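Local structure of galactose-1-phosphate uridylyltransferase (Pyrobaculum aerophilum str. IM2, 6K9Z) at residues A[203-214]-A[259-270]. The protein probably transfers uridylyl groups between UDP-glucose and hexose 1-phosphates, as its family does, and binds zinc, iron and UDP. The protein carries 1 engineered substitution. Sequence-based numbering, arbitrary orientation.
With ZN (zinc ion), chain D; FE (Fe (III) ion), chain E.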
loop_
_atom_site.group_PDB
_atom_site.type_symbol
_atom_site.label_atom_id
_atom_site.label_comp_id
_atom_site.label_asym_id
_atom_site.label_seq_id
_atom_site.Cartn_x
_atom_site.Cartn_y
_atom_site.Cartn_z
ATOM N N GLU A 203 -8.734 7.266 9.907
ATOM C CA GLU A 203 -7.726 6.360 10.496
ATOM C C GLU A 203 -7.748 6.545 12.009
ATOM O O GLU A 203 -7.679 7.678 12.469
ATOM C CB GLU A 203 -6.355 6.610 9.869
ATOM C CG GLU A 203 -5.272 5.723 10.496
ATOM C CD GLU A 203 -3.985 5.712 9.678
ATOM O OE1 GLU A 203 -3.970 6.372 8.617
ATOM O OE2 GLU A 203 -2.999 5.094 10.154
ATOM N N VAL A 204 -7.930 5.445 12.713
ATOM C CA VAL A 204 -7.961 5.446 14.196
ATOM C C VAL A 204 -6.988 4.393 14.692
ATOM O O VAL A 204 -7.014 3.233 14.193
ATOM C CB VAL A 204 -9.397 5.230 14.710
ATOM C CG1 VAL A 204 -9.386 5.227 16.245
ATOM C CG2 VAL A 204 -10.384 6.241 14.206
ATOM N N HIS A 205 -6.108 4.779 15.620
ATOM C CA HIS A 205 -5.191 3.830 16.306
ATOM C C HIS A 205 -5.703 3.595 17.722
ATOM O O HIS A 205 -6.137 4.598 18.385
ATOM C CB HIS A 205 -3.780 4.374 16.286
ATOM C CG HIS A 205 -3.147 4.371 14.944
ATOM N ND1 HIS A 205 -1.809 4.524 14.789
ATOM C CD2 HIS A 205 -3.700 4.285 13.709
ATOM C CE1 HIS A 205 -1.534 4.536 13.499
ATOM N NE2 HIS A 205 -2.694 4.408 12.808
ATOM N N ILE A 206 -5.684 2.349 18.163
ATOM C CA ILE A 206 -6.207 1.970 19.493
ATOM C C ILE A 206 -4.996 1.414 20.255
ATOM O O ILE A 206 -4.478 0.301 19.920
ATOM C CB ILE A 206 -7.411 1.035 19.396
ATOM C CG1 ILE A 206 -8.508 1.667 18.512
ATOM C CG2 ILE A 206 -7.954 0.662 20.772
ATOM C CD1 ILE A 206 -9.780 0.846 18.350
ATOM N N TYR A 207 -4.635 2.100 21.327
ATOM C CA TYR A 207 -3.450 1.737 22.140
ATOM C C TYR A 207 -3.841 1.438 23.566
ATOM O O TYR A 207 -4.730 2.087 24.128
ATOM C CB TYR A 207 -2.444 2.872 22.252
ATOM C CG TYR A 207 -1.452 3.004 21.126
ATOM C CD1 TYR A 207 -1.753 3.707 19.962
ATOM C CD2 TYR A 207 -0.163 2.541 21.283
ATOM C CE1 TYR A 207 -0.798 3.882 18.969
ATOM C CE2 TYR A 207 0.790 2.699 20.308
ATOM C CZ TYR A 207 0.488 3.390 19.153
ATOM O OH TYR A 207 1.476 3.531 18.214
ATOM N N PRO A 208 -3.154 0.477 24.199
ATOM C CA PRO A 208 -3.338 0.279 25.635
ATOM C C PRO A 208 -2.615 1.410 26.379
ATOM O O PRO A 208 -1.539 1.888 25.958
ATOM C CB PRO A 208 -2.702 -1.099 25.867
ATOM C CG PRO A 208 -1.568 -1.154 24.850
ATOM C CD PRO A 208 -2.078 -0.356 23.653
ATOM N N LYS A 209 -3.234 1.846 27.484
ATOM C CA LYS A 209 -2.671 2.934 28.305
ATOM C C LYS A 209 -1.436 2.400 29.047
ATOM O O LYS A 209 -0.558 3.199 29.326
ATOM C CB LYS A 209 -3.748 3.447 29.258
ATOM C CG LYS A 209 -4.773 4.338 28.568
ATOM C CD LYS A 209 -5.979 4.671 29.442
ATOM C CE LYS A 209 -6.813 5.791 28.856
ATOM N NZ LYS A 209 -7.801 6.314 29.837
ATOM N N ARG A 210 -1.446 1.133 29.441
ATOM C CA ARG A 210 -0.259 0.467 30.012
ATOM C C ARG A 210 0.625 0.013 28.859
ATOM O O ARG A 210 0.078 -0.377 27.834
ATOM C CB ARG A 210 -0.659 -0.658 30.972
ATOM C CG ARG A 210 -1.021 -0.129 32.352
ATOM C CD ARG A 210 -1.291 -1.291 33.290
ATOM N NE ARG A 210 -2.649 -1.704 32.956
ATOM C CZ ARG A 210 -3.406 -2.545 33.656
ATOM N NH1 ARG A 210 -4.637 -2.799 33.239
ATOM N NH2 ARG A 210 -2.926 -3.123 34.750
ATOM N N HIS A 211 1.933 0.130 29.027
ATOM C CA HIS A 211 2.885 -0.377 27.997
ATOM C C HIS A 211 2.714 -1.889 27.918
ATOM O O HIS A 211 3.055 -2.606 28.891
ATOM C CB HIS A 211 4.334 0.001 28.305
ATOM C CG HIS A 211 5.285 -0.460 27.242
ATOM N ND1 HIS A 211 5.649 0.348 26.147
ATOM C CD2 HIS A 211 5.915 -1.655 27.087
ATOM C CE1 HIS A 211 6.536 -0.354 25.415
ATOM N NE2 HIS A 211 6.697 -1.580 25.962
ATOM N N ARG A 212 2.177 -2.365 26.796
ATOM C CA ARG A 212 2.118 -3.798 26.456
ATOM C C ARG A 212 2.659 -3.926 25.039
ATOM O O ARG A 212 2.314 -3.041 24.224
ATOM C CB ARG A 212 0.673 -4.255 26.455
ATOM C CG ARG A 212 -0.078 -3.982 27.759
ATOM C CD ARG A 212 0.414 -4.800 28.872
ATOM N NE ARG A 212 -0.512 -4.761 30.019
ATOM C CZ ARG A 212 -0.181 -5.159 31.232
ATOM N NH1 ARG A 212 1.056 -5.545 31.473
ATOM N NH2 ARG A 212 -1.051 -5.126 32.223
ATOM N N SER A 213 3.424 -4.969 24.757
ATOM C CA SER A 213 3.946 -5.181 23.382
ATOM C C SER A 213 3.425 -6.457 22.720
ATOM O O SER A 213 3.575 -6.550 21.461
ATOM C CB SER A 213 5.464 -5.151 23.389
ATOM O OG SER A 213 5.987 -6.026 24.355
ATOM N N LEU A 214 2.887 -7.421 23.472
ATOM C CA LEU A 214 2.282 -8.646 22.908
ATOM C C LEU A 214 0.836 -8.716 23.365
ATOM O O LEU A 214 0.541 -8.410 24.511
ATOM C CB LEU A 214 3.018 -9.926 23.322
ATOM C CG LEU A 214 4.449 -10.098 22.841
ATOM C CD1 LEU A 214 5.057 -11.311 23.557
ATOM C CD2 LEU A 214 4.558 -10.226 21.336
ATOM N N PRO A 259 8.193 -9.928 25.008
ATOM C CA PRO A 259 7.909 -8.523 25.211
ATOM C C PRO A 259 9.120 -7.623 24.901
ATOM O O PRO A 259 10.293 -8.010 25.140
ATOM C CB PRO A 259 7.476 -8.432 26.666
ATOM C CG PRO A 259 6.884 -9.802 26.958
ATOM C CD PRO A 259 7.693 -10.758 26.107
ATOM N N THR A 260 8.807 -6.419 24.428
ATOM C CA THR A 260 9.791 -5.351 24.130
ATOM C C THR A 260 9.500 -4.096 24.956
ATOM O O THR A 260 8.395 -3.648 24.922
ATOM C CB THR A 260 9.746 -4.914 22.672
ATOM O OG1 THR A 260 8.419 -4.525 22.318
ATOM C CG2 THR A 260 10.154 -6.049 21.766
ATOM N N GLN A 261 10.542 -3.494 25.530
ATOM C CA GLN A 261 10.438 -2.212 26.271
ATOM C C GLN A 261 10.180 -1.056 25.291
ATOM O O GLN A 261 9.617 -0.058 25.736
ATOM C CB GLN A 261 11.724 -1.971 27.061
ATOM C CG GLN A 261 11.790 -2.764 28.353
ATOM C CD GLN A 261 13.118 -2.518 29.054
ATOM O OE1 GLN A 261 14.181 -2.438 28.424
ATOM N NE2 GLN A 261 13.063 -2.338 30.363
ATOM N N TYR A 262 10.578 -1.180 24.022
ATOM C CA TYR A 262 10.715 -0.032 23.079
ATOM C C TYR A 262 9.560 -0.009 22.081
ATOM O O TYR A 262 9.378 1.028 21.375
ATOM C CB TYR A 262 12.025 -0.087 22.293
ATOM C CG TYR A 262 12.290 -1.390 21.581
ATOM C CD1 TYR A 262 12.975 -2.413 22.228
ATOM C CD2 TYR A 262 11.856 -1.601 20.275
ATOM C CE1 TYR A 262 13.227 -3.619 21.606
ATOM C CE2 TYR A 262 12.081 -2.820 19.653
ATOM C CZ TYR A 262 12.770 -3.812 20.317
ATOM O OH TYR A 262 13.015 -5.009 19.722
ATOM N N TYR A 263 8.819 -1.107 22.016
ATOM C CA TYR A 263 7.638 -1.175 21.129
ATOM C C TYR A 263 6.392 -1.474 21.941
ATOM O O TYR A 263 6.447 -2.038 23.030
ATOM C CB TYR A 263 7.856 -2.181 20.011
ATOM C CG TYR A 263 6.896 -2.040 18.842
ATOM C CD1 TYR A 263 6.968 -0.953 17.994
ATOM C CD2 TYR A 263 6.004 -3.053 18.502
ATOM C CE1 TYR A 263 6.181 -0.852 16.852
ATOM C CE2 TYR A 263 5.169 -2.942 17.386
ATOM C CZ TYR A 263 5.268 -1.844 16.561
ATOM O OH TYR A 263 4.481 -1.788 15.430
ATOM N N HIS A 264 5.299 -0.870 21.470
ATOM C CA HIS A 264 3.968 -0.852 22.129
ATOM C C HIS A 264 2.908 -1.319 21.124
ATOM O O HIS A 264 2.817 -0.706 20.049
ATOM C CB HIS A 264 3.740 0.596 22.581
ATOM C CG HIS A 264 2.679 0.840 23.598
ATOM N ND1 HIS A 264 2.859 1.733 24.629
ATOM C CD2 HIS A 264 1.417 0.383 23.710
ATOM C CE1 HIS A 264 1.766 1.796 25.352
ATOM N NE2 HIS A 264 0.866 0.979 24.810
ATOM N N LEU A 265 2.061 -2.307 21.585
ATOM C CA LEU A 265 1.170 -2.871 20.563
ATOM C C LEU A 265 0.071 -1.866 20.278
ATOM O O LEU A 265 -0.287 -1.010 21.178
ATOM C CB LEU A 265 0.578 -4.208 20.999
ATOM C CG LEU A 265 -0.303 -4.232 22.237
ATOM C CD1 LEU A 265 -1.730 -3.776 22.006
ATOM C CD2 LEU A 265 -0.355 -5.670 22.793
ATOM N N HIS A 266 -0.583 -1.899 19.174
ATOM C CA HIS A 266 -1.718 -0.995 18.843
ATOM C C HIS A 266 -2.484 -1.629 17.686
ATOM O O HIS A 266 -1.817 -2.316 16.840
ATOM C CB HIS A 266 -1.231 0.424 18.512
ATOM C CG HIS A 266 -0.063 0.460 17.563
ATOM N ND1 HIS A 266 1.251 0.170 17.964
ATOM C CD2 HIS A 266 0.011 0.783 16.259
ATOM C CE1 HIS A 266 2.061 0.300 16.919
ATOM N NE2 HIS A 266 1.357 0.727 15.884
ATOM N N PHE A 267 -3.787 -1.388 17.619
ATOM C CA PHE A 267 -4.612 -1.693 16.443
ATOM C C PHE A 267 -4.632 -0.456 15.545
ATOM O O PHE A 267 -4.819 0.655 16.067
ATOM C CB PHE A 267 -6.009 -2.134 16.835
ATOM C CG PHE A 267 -6.048 -3.474 17.521
ATOM C CD1 PHE A 267 -5.767 -3.561 18.884
ATOM C CD2 PHE A 267 -6.329 -4.622 16.820
ATOM C CE1 PHE A 267 -5.842 -4.790 19.540
ATOM C CE2 PHE A 267 -6.440 -5.831 17.485
ATOM C CZ PHE A 267 -6.106 -5.935 18.811
ATOM N N GLU A 268 -4.377 -0.650 14.242
ATOM C CA GLU A 268 -4.595 0.434 13.255
ATOM C C GLU A 268 -5.872 0.078 12.495
ATOM O O GLU A 268 -5.988 -1.047 11.988
ATOM C CB GLU A 268 -3.384 0.691 12.368
ATOM C CG GLU A 268 -2.108 0.962 13.116
ATOM C CD GLU A 268 -0.949 1.439 12.285
ATOM O OE1 GLU A 268 -0.021 2.008 12.873
ATOM O OE2 GLU A 268 -0.972 1.186 11.068
ATOM N N ILE A 269 -6.763 1.055 12.364
ATOM C CA ILE A 269 -7.980 0.898 11.558
ATOM C C ILE A 269 -7.951 1.964 10.452
ATOM O O ILE A 269 -7.855 3.169 10.790
ATOM C CB ILE A 269 -9.224 1.012 12.451
ATOM C CG1 ILE A 269 -9.323 -0.050 13.537
ATOM C CG2 ILE A 269 -10.466 0.989 11.598
ATOM C CD1 ILE A 269 -10.253 0.371 14.668
ATOM N N TYR A 270 -8.098 1.523 9.206
ATOM C CA TYR A 270 -8.117 2.372 7.995
ATOM C C TYR A 270 -9.529 2.308 7.448
ATOM O O TYR A 270 -9.831 1.342 6.821
ATOM C CB TYR A 270 -7.093 1.912 6.976
ATOM C CG TYR A 270 -5.730 1.561 7.495
ATOM C CD1 TYR A 270 -5.132 2.211 8.549
ATOM C CD2 TYR A 270 -5.001 0.589 6.836
ATOM C CE1 TYR A 270 -3.842 1.911 8.960
ATOM C CE2 TYR A 270 -3.721 0.231 7.235
ATOM C CZ TYR A 270 -3.151 0.881 8.334
ATOM O OH TYR A 270 -1.894 0.507 8.715
HETATM ZN ZN ZN D . 4.986 2.194 25.464
HETATM FE FE FE E . 1.820 0.991 13.732
HETATM O O HOH W 1 2.327 3.139 14.089
#
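His211 and His264 coordinate one zinc ion through their ND1 atoms, and Cys170 and Cys173 complete the site. Each ring is also fixed at its far nitrogen: His211 NE2 gives an almost straight bond (179°) to a lone pair of Thr260 O, 2.9 Å away in the ring plane, while His264 NE2 meets Pro208 O at 2.8 Å on a more bent path. The iron(III) takes His266 NE2 and Glu268 OE1, joined by Glu156, His252 and a water; His266 ND1, hydrogen-bonded to His264 O, helps fix the ring's rotation. Strands 203-208 and 266-270 run antiparallel as neighbours in the large sheet of the half-barrel, the iron beside them and the zinc past their end, with Val204–Ile269 and Ile206–Phe267 as hydrogen-bonded pairs. Aromatic contacts bridge the two sites. With CG placed between N and C (chi1 47°), His266 sets its CB over the centre of the Tyr207 ring, 3.3 Å from the centroid, and Tyr207 turns an edge to the face of His264. Replacing Tyr207 by alanine would probably open a gap between His264 and His266 and leave His172 without its hydroxyl partner. Glu268 CG lies over the His205 ring, 3.6 Å from its centroid, and His205 NE2 donates to Glu203 OE2, while Glu203 OE1 is held by the backbone N of Lys199.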